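Side-chain contacts in 4-amino-4-deoxychorismate lyase (Legionella pneumophila, PDB 3LUL), which belongs to the class IV aminotransferase family of pyridoxal-phosphate proteins and carries its cofactor as a modified lysine: residues A43-H46 with W47-L50; D67-E70 with H71-K75. All blocks are in the same frame, centred on the assembly; numbering follows the deposited sequence.

Two consecutive helices of the same chain, 43-57 and 65-78, give a worked example of how one i to i+4 backbone pattern serves different surroundings. Contact 1 lies nearer the chain centre and is polar on its inner side, where His46 and Arg49 share Glu31 and Arg49 also reaches the modified residue at position 141. Contact 2, about 13 Å away between centres, is farther out and relies mainly on hydrocarbon against aromatic rings, with acidic and amide side chains on its exposed flank. The helices meet directly: Trp68 of contact 2 hydrogen-bonds through NE1 to Ala43 O of contact 1 and packs on Trp47 and Leu50.

Contact 1 of 2, residues A43-H46 with W47-L50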
ATOM      1  N   ALA B  43      17.585 -13.338 -13.881  1.00 10.71           N
ATOM      2  CA  ALA B  43      17.705 -11.890 -13.990  1.00 10.15           C
ATOM      3  C   ALA B  43      16.790 -11.325 -15.083  1.00 10.74           C
ATOM      4  O   ALA B  43      16.233 -10.260 -14.902  1.00  8.06           O
ATOM      5  CB  ALA B  43      19.147 -11.500 -14.293  1.00  9.49           C
ATOM      6  N   TYR B  44      16.661 -12.039 -16.199  1.00 11.20           N
ATOM      7  CA  TYR B  44      15.805 -11.576 -17.306  1.00 10.90           C
ATOM      8  C   TYR B  44      14.358 -11.510 -16.853  1.00 10.14           C
ATOM      9  O   TYR B  44      13.701 -10.480 -17.019  1.00  8.70           O
ATOM     10  CB  TYR B  44      15.939 -12.442 -18.581  1.00 13.35           C
ATOM     11  CG  TYR B  44      14.911 -12.002 -19.581  1.00 13.09           C
ATOM     12  CD1 TYR B  44      13.741 -12.699 -19.739  1.00 14.18           C
ATOM     13  CD2 TYR B  44      15.079 -10.832 -20.317  1.00 20.19           C
ATOM     14  CE1 TYR B  44      12.774 -12.288 -20.601  1.00 17.80           C
ATOM     15  CE2 TYR B  44      14.093 -10.407 -21.207  1.00 22.40           C
ATOM     16  CZ  TYR B  44      12.941 -11.149 -21.337  1.00 23.21           C
ATOM     17  OH  TYR B  44      11.920 -10.796 -22.190  1.00 31.59           O
HETATM   18  N   MSE B  45      13.851 -12.596 -16.278  1.00 10.82           N
HETATM   19  CA  MSE B  45      12.441 -12.587 -15.900  1.00  9.05           C
HETATM   20  C   MSE B  45      12.090 -11.505 -14.880  1.00  8.64           C
HETATM   21  O   MSE B  45      11.001 -10.924 -14.948  1.00  7.04           O
HETATM   22  CB  MSE B  45      11.962 -13.994 -15.464  1.00 11.56           C
HETATM   23  CG  MSE B  45      11.956 -14.980 -16.613  1.00 21.37           C
HETATM   24 SE   MSE B  45      11.480 -16.771 -16.000  0.75 19.35          SE
HETATM   25  CE  MSE B  45       9.601 -16.431 -15.979  1.00 20.22           C
ATOM     26  N   HIS B  46      13.008 -11.231 -13.952  1.00  9.87           N
ATOM     27  CA  HIS B  46      12.839 -10.132 -12.992  1.00  8.96           C
ATOM     28  C   HIS B  46      12.825  -8.768 -13.688  1.00  8.69           C
ATOM     29  O   HIS B  46      12.000  -7.920 -13.385  1.00  6.49           O
ATOM     30  CB  HIS B  46      13.948 -10.185 -11.947  1.00  7.06           C
ATOM     31  CG  HIS B  46      13.787 -11.304 -10.975  1.00  7.73           C
ATOM     32  ND1 HIS B  46      12.801 -11.306 -10.010  1.00 10.97           N
ATOM     33  CD2 HIS B  46      14.488 -12.458 -10.805  1.00 11.43           C
ATOM     34  CE1 HIS B  46      12.878 -12.427  -9.304  1.00 11.10           C
ATOM     35  NE2 HIS B  46      13.908 -13.132  -9.750  1.00 10.82           N
ATOM     36  N   TRP B  47      13.760  -8.563 -14.613  1.00  7.22           N
ATOM     37  CA  TRP B  47      13.778  -7.308 -15.414  1.00  6.47           C
ATOM     38  C   TRP B  47      12.499  -7.120 -16.209  1.00  7.81           C
ATOM     39  O   TRP B  47      11.951  -6.025 -16.315  1.00  8.22           O
ATOM     40  CB  TRP B  47      15.007  -7.368 -16.343  1.00  8.92           C
ATOM     41  CG  TRP B  47      15.185  -6.242 -17.287  1.00  9.63           C
ATOM     42  CD1 TRP B  47      15.765  -5.018 -17.021  1.00  9.14           C
ATOM     43  CD2 TRP B  47      14.774  -6.208 -18.650  1.00 10.31           C
ATOM     44  NE1 TRP B  47      15.770  -4.246 -18.158  1.00 10.89           N
ATOM     45  CE2 TRP B  47      15.157  -4.945 -19.170  1.00 11.64           C
ATOM     46  CE3 TRP B  47      14.128  -7.122 -19.489  1.00 11.93           C
ATOM     47  CZ2 TRP B  47      14.895  -4.578 -20.482  1.00 10.20           C
ATOM     48  CZ3 TRP B  47      13.869  -6.759 -20.794  1.00 10.48           C
ATOM     49  CH2 TRP B  47      14.266  -5.500 -21.284  1.00  8.38           C
ATOM     50  N   GLU B  48      12.032  -8.203 -16.813  1.00  8.87           N
ATOM     51  CA  GLU B  48      10.826  -8.158 -17.650  1.00  8.22           C
ATOM     52  C   GLU B  48       9.620  -7.736 -16.834  1.00  8.29           C
ATOM     53  O   GLU B  48       8.837  -6.891 -17.239  1.00  9.48           O
ATOM     54  CB  GLU B  48      10.583  -9.537 -18.251  1.00  9.69           C
ATOM     55  CG  GLU B  48       9.310  -9.714 -19.048  1.00 14.81           C
ATOM     56  CD  GLU B  48       9.110 -11.152 -19.540  1.00 20.11           C
ATOM     57  OE1 GLU B  48       9.394 -12.131 -18.796  1.00 20.19           O
ATOM     58  OE2 GLU B  48       8.670 -11.298 -20.693  1.00 23.27           O
ATOM     59  N   ARG B  49       9.437  -8.392 -15.694  1.00  9.04           N
ATOM     60  CA  ARG B  49       8.288  -8.124 -14.851  1.00  6.91           C
ATOM     61  C   ARG B  49       8.346  -6.699 -14.310  1.00  7.74           C
ATOM     62  O   ARG B  49       7.369  -5.977 -14.331  1.00  9.72           O
ATOM     63  CB  ARG B  49       8.221  -9.117 -13.679  1.00  9.82           C
ATOM     64  CG  ARG B  49       7.006  -8.856 -12.788  1.00 11.20           C
ATOM     65  CD  ARG B  49       6.744  -9.987 -11.824  1.00  9.37           C
ATOM     66  NE  ARG B  49       7.824 -10.129 -10.843  1.00  8.77           N
ATOM     67  CZ  ARG B  49       7.904 -11.139  -9.983  1.00 13.84           C
ATOM     68  NH1 ARG B  49       6.924 -12.054  -9.908  1.00 13.14           N
ATOM     69  NH2 ARG B  49       8.928 -11.211  -9.154  1.00 10.10           N
ATOM     70  N   LEU B  50       9.514  -6.292 -13.841  1.00  8.76           N
ATOM     71  CA  LEU B  50       9.680  -4.917 -13.298  1.00 11.07           C
ATOM     72  C   LEU B  50       9.347  -3.904 -14.366  1.00 10.47           C
ATOM     73  O   LEU B  50       8.616  -2.951 -14.087  1.00 10.05           O
ATOM     74  CB  LEU B  50      11.080  -4.694 -12.713  1.00  9.45           C
ATOM     75  CG  LEU B  50      11.432  -3.321 -12.128  1.00  9.93           C
ATOM     76  CD1 LEU B  50      10.395  -2.896 -11.114  1.00  9.36           C
ATOM     77  CD2 LEU B  50      12.860  -3.365 -11.550  1.00 11.46           C
TER
HETATM   78  O   HOH W   1       8.850 -12.085 -16.079  1.00 15.62           O
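Residues Ala43 to Leu50 form the first two turns of helix 43-57, where the amides of Trp47, Glu48, Arg49 and Leu50 bond to the carbonyls of Ala43, Tyr44, Met45 and His46; the shortest is Glu48 N to Tyr44 O at 2.8 Å. Exposed Tyr44 leans across the six-membered ring of Trp47, whose indole also meets Trp68 and Phe61; the planes are 39° apart, a slanted meeting in which Tyr44 CE2 comes within 3.7 Å of Trp47 CZ3. Both rings swing away from their own backbone N (chi1 173° for Tyr44), which brings them together one turn apart. Glu48 CB lies over one face of the Tyr44 ring, off toward its rim, while the extended Glu48 chain runs past the ring to place OE2 3.6 Å from Tyr44 OH. A water ties this carboxylate back to the helix, donating to Glu48 OE1 at 2.8 Å and to Met45 O at 2.7 Å, so that Met45 O serves both the water and Arg49 N. On the inner side His46 and Arg49 run alongside each other, with His46 ND1 4.0 Å from Arg49 NH2 and their planes 67° apart. What unites them is Glu31, which accepts a hydrogen bond from His46 and forms a salt bridge with Arg49; NH1 of Arg49 continues to OP1 of the modified residue at position 141. The helix packs through Met45, His46 and Arg49 on Ile201 of helix 201-212, through His46 and Leu50 on strand 28-36, and through Ala43 and Leu50 on helix 65-78.

Contact 2 of 2, residues D67-E70 with H71-K75; sequences DWFE and HLIQK
Trp68 and Leu72 meet one turn apart on the buried side of helix 65-78, where Leu72 CD1 sits over the five-membered ring of Trp68, 4.0 Å from its centroid and off-centre, in a CH-pi contact. The closest ring atom is Trp68 NE1, 3.6 Å from Leu72 CD1, and that same nitrogen donates to Ala43 O in the preceding helix, which helps fix the indole's rotation. Phe69 and Ile73 repeat the pairing next door: the CG1 branch of Ile73 approaches the Phe69 ring at a slant, 3.5 Å from Phe69 CE2, with Ile73 CD1 close behind. The torsions are complementary, since Phe69 sends its ring away from its own N (chi1 -171°) while Ile73 keeps CG1 beside its N (chi1 -65°), and the two lean toward each other along the helix. His71 turns its imidazole back along the helix, bringing ND1 to 3.0 Å from Asp67 O. That bond is weak and bent, at 133°, and Asp67 O also accepts the straighter bond from His71 N at 2.8 Å; the carbonyl is therefore gripped twice by one residue. At the exposed edge Glu70 bends toward Gln74 in one of its two conformers, so their meeting is doubtful. The chemistry is accordingly divided by side: Phe69 and Leu72 pack on Ala43 and Pro40, Ile73 on Pro40, and Trp68 on His46 and Leu50 of helix 43-57, whereas Glu70 and Gln74 are exposed, which implies an amphipathic helix joined to its neighbours largely by apolar packing.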
ATOM      1  N   ASP B  67      22.571  -3.690 -19.023  1.00  9.70           N
ATOM      2  CA  ASP B  67      22.995  -2.777 -17.961  1.00 12.17           C
ATOM      3  C   ASP B  67      22.453  -3.238 -16.594  1.00 10.78           C
ATOM      4  O   ASP B  67      23.178  -3.207 -15.579  1.00 10.18           O
ATOM      5  CB  ASP B  67      22.580  -1.327 -18.244  1.00 13.49           C
ATOM      6  CG  ASP B  67      23.438  -0.662 -19.332  1.00 18.56           C
ATOM      7  OD1 ASP B  67      24.457  -1.226 -19.782  1.00 25.97           O
ATOM      8  OD2 ASP B  67      23.088   0.451 -19.726  1.00 26.34           O
ATOM      9  N   TRP B  68      21.207  -3.705 -16.592  1.00  8.53           N
ATOM     10  CA  TRP B  68      20.590  -4.285 -15.389  1.00  9.29           C
ATOM     11  C   TRP B  68      21.444  -5.417 -14.879  1.00 10.36           C
ATOM     12  O   TRP B  68      21.827  -5.445 -13.707  1.00  9.27           O
ATOM     13  CB  TRP B  68      19.210  -4.788 -15.756  1.00  8.22           C
ATOM     14  CG  TRP B  68      18.514  -5.767 -14.860  1.00  8.08           C
ATOM     15  CD1 TRP B  68      18.494  -7.118 -15.003  1.00 10.77           C
ATOM     16  CD2 TRP B  68      17.624  -5.465 -13.788  1.00  8.64           C
ATOM     17  NE1 TRP B  68      17.687  -7.689 -14.058  1.00  7.42           N
ATOM     18  CE2 TRP B  68      17.130  -6.692 -13.301  1.00  9.92           C
ATOM     19  CE3 TRP B  68      17.205  -4.283 -13.176  1.00 10.17           C
ATOM     20  CZ2 TRP B  68      16.266  -6.772 -12.225  1.00 10.23           C
ATOM     21  CZ3 TRP B  68      16.326  -4.357 -12.113  1.00 10.53           C
ATOM     22  CH2 TRP B  68      15.873  -5.593 -11.635  1.00 11.34           C
ATOM     23  N   PHE B  69      21.748  -6.355 -15.773  1.00  9.36           N
ATOM     24  CA  PHE B  69      22.534  -7.528 -15.391  1.00 11.36           C
ATOM     25  C   PHE B  69      23.902  -7.103 -14.855  1.00 10.79           C
ATOM     26  O   PHE B  69      24.320  -7.557 -13.802  1.00 11.19           O
ATOM     27  CB  PHE B  69      22.662  -8.504 -16.571  1.00 12.07           C
ATOM     28  CG  PHE B  69      23.264  -9.841 -16.195  1.00 11.98           C
ATOM     29  CD1 PHE B  69      22.444 -10.897 -15.787  1.00 13.10           C
ATOM     30  CD2 PHE B  69      24.627 -10.041 -16.282  1.00 17.88           C
ATOM     31  CE1 PHE B  69      22.988 -12.135 -15.448  1.00 15.49           C
ATOM     32  CE2 PHE B  69      25.194 -11.289 -15.950  1.00 18.44           C
ATOM     33  CZ  PHE B  69      24.366 -12.333 -15.549  1.00 13.83           C
ATOM     34  N   GLU B  70      24.560  -6.186 -15.555  1.00 12.97           N
ATOM     35  CA  GLU B  70      25.881  -5.650 -15.142  0.50 13.86           C
ATOM     36  C   GLU B  70      25.824  -5.015 -13.748  1.00 14.13           C
ATOM     37  O   GLU B  70      26.741  -5.201 -12.938  1.00 15.04           O
ATOM     38  CB  GLU B  70      26.416  -4.635 -16.175  0.50 14.34           C
ATOM     39  CG  GLU B  70      27.642  -3.751 -15.740  0.50 17.34           C
ATOM     40  CD  GLU B  70      28.902  -4.536 -15.356  0.50 25.83           C
ATOM     41  OE1 GLU B  70      28.863  -5.791 -15.335  0.50 26.24           O
ATOM     42  OE2 GLU B  70      29.943  -3.883 -15.067  0.50 13.15           O
ATOM     43  N   HIS B  71      24.757  -4.273 -13.472  1.00 11.58           N
ATOM     44  CA  HIS B  71      24.548  -3.718 -12.118  1.00 14.52           C
ATOM     45  C   HIS B  71      24.415  -4.780 -11.051  1.00 12.78           C
ATOM     46  O   HIS B  71      24.986  -4.625  -9.974  1.00 14.22           O
ATOM     47  CB  HIS B  71      23.362  -2.778 -12.059  1.00 13.28           C
ATOM     48  CG  HIS B  71      23.688  -1.390 -12.477  1.00 16.14           C
ATOM     49  ND1 HIS B  71      23.296  -0.862 -13.688  1.00 22.85           N
ATOM     50  CD2 HIS B  71      24.387  -0.418 -11.850  1.00 16.38           C
ATOM     51  CE1 HIS B  71      23.716   0.385 -13.775  1.00 20.75           C
ATOM     52  NE2 HIS B  71      24.387   0.677 -12.677  1.00 22.60           N
ATOM     53  N   LEU B  72      23.697  -5.855 -11.349  1.00 12.57           N
ATOM     54  CA  LEU B  72      23.553  -6.979 -10.414  1.00 13.97           C
ATOM     55  C   LEU B  72      24.908  -7.616 -10.148  1.00 14.22           C
ATOM     56  O   LEU B  72      25.271  -7.851  -8.988  1.00 12.90           O
ATOM     57  CB  LEU B  72      22.560  -8.042 -10.910  1.00 11.78           C
ATOM     58  CG  LEU B  72      21.104  -7.605 -11.187  1.00 14.69           C
ATOM     59  CD1 LEU B  72      20.295  -8.741 -11.868  1.00 11.51           C
ATOM     60  CD2 LEU B  72      20.442  -7.170  -9.868  1.00 12.55           C
ATOM     61  N   ILE B  73      25.678  -7.841 -11.211  1.00 13.45           N
ATOM     62  CA  ILE B  73      26.997  -8.475 -11.070  1.00 14.46           C
ATOM     63  C   ILE B  73      27.914  -7.585 -10.250  1.00 14.49           C
ATOM     64  O   ILE B  73      28.620  -8.086  -9.375  1.00 13.86           O
ATOM     65  CB  ILE B  73      27.633  -8.825 -12.431  1.00 14.49           C
ATOM     66  CG1 ILE B  73      26.808  -9.896 -13.163  1.00 18.29           C
ATOM     67  CG2 ILE B  73      29.094  -9.323 -12.249  1.00 18.53           C
ATOM     68  CD1 ILE B  73      26.650 -11.219 -12.448  1.00 17.86           C
ATOM     69  N   GLN B  74      27.876  -6.271 -10.478  1.00 14.42           N
ATOM     70  CA  GLN B  74      28.790  -5.372  -9.773  1.00 15.14           C
ATOM     71  C   GLN B  74      28.473  -5.305  -8.284  1.00 15.00           C
ATOM     72  O   GLN B  74      29.382  -5.180  -7.475  1.00 14.73           O
ATOM     73  CB  GLN B  74      28.830  -3.965 -10.387  1.00 16.67           C
ATOM     74  CG  GLN B  74      29.600  -3.877 -11.743  1.00 23.27           C
ATOM     75  CD  GLN B  74      31.002  -4.549 -11.748  1.00 29.11           C
ATOM     76  OE1 GLN B  74      31.287  -5.403 -12.589  1.00 34.72           O
ATOM     77  NE2 GLN B  74      31.872  -4.155 -10.813  1.00 33.27           N
ATOM     78  N   LYS B  75      27.188  -5.432  -7.939  1.00 13.62           N
ATOM     79  CA  LYS B  75      26.744  -5.509  -6.548  1.00 14.54           C
ATOM     80  C   LYS B  75      27.176  -6.793  -5.858  1.00 15.28           C
ATOM     81  O   LYS B  75      27.704  -6.742  -4.737  1.00 18.28           O
ATOM     82  CB  LYS B  75      25.226  -5.318  -6.469  1.00 18.08           C
ATOM     83  CG  LYS B  75      24.856  -3.935  -6.066  1.00 22.54           C
ATOM     84  CD  LYS B  75      24.876  -3.857  -4.552  1.00 24.97           C
ATOM     85  CE  LYS B  75      25.186  -2.481  -4.090  1.00 25.06           C
ATOM     86  NZ  LYS B  75      24.879  -2.323  -2.655  1.00 26.54           N
TER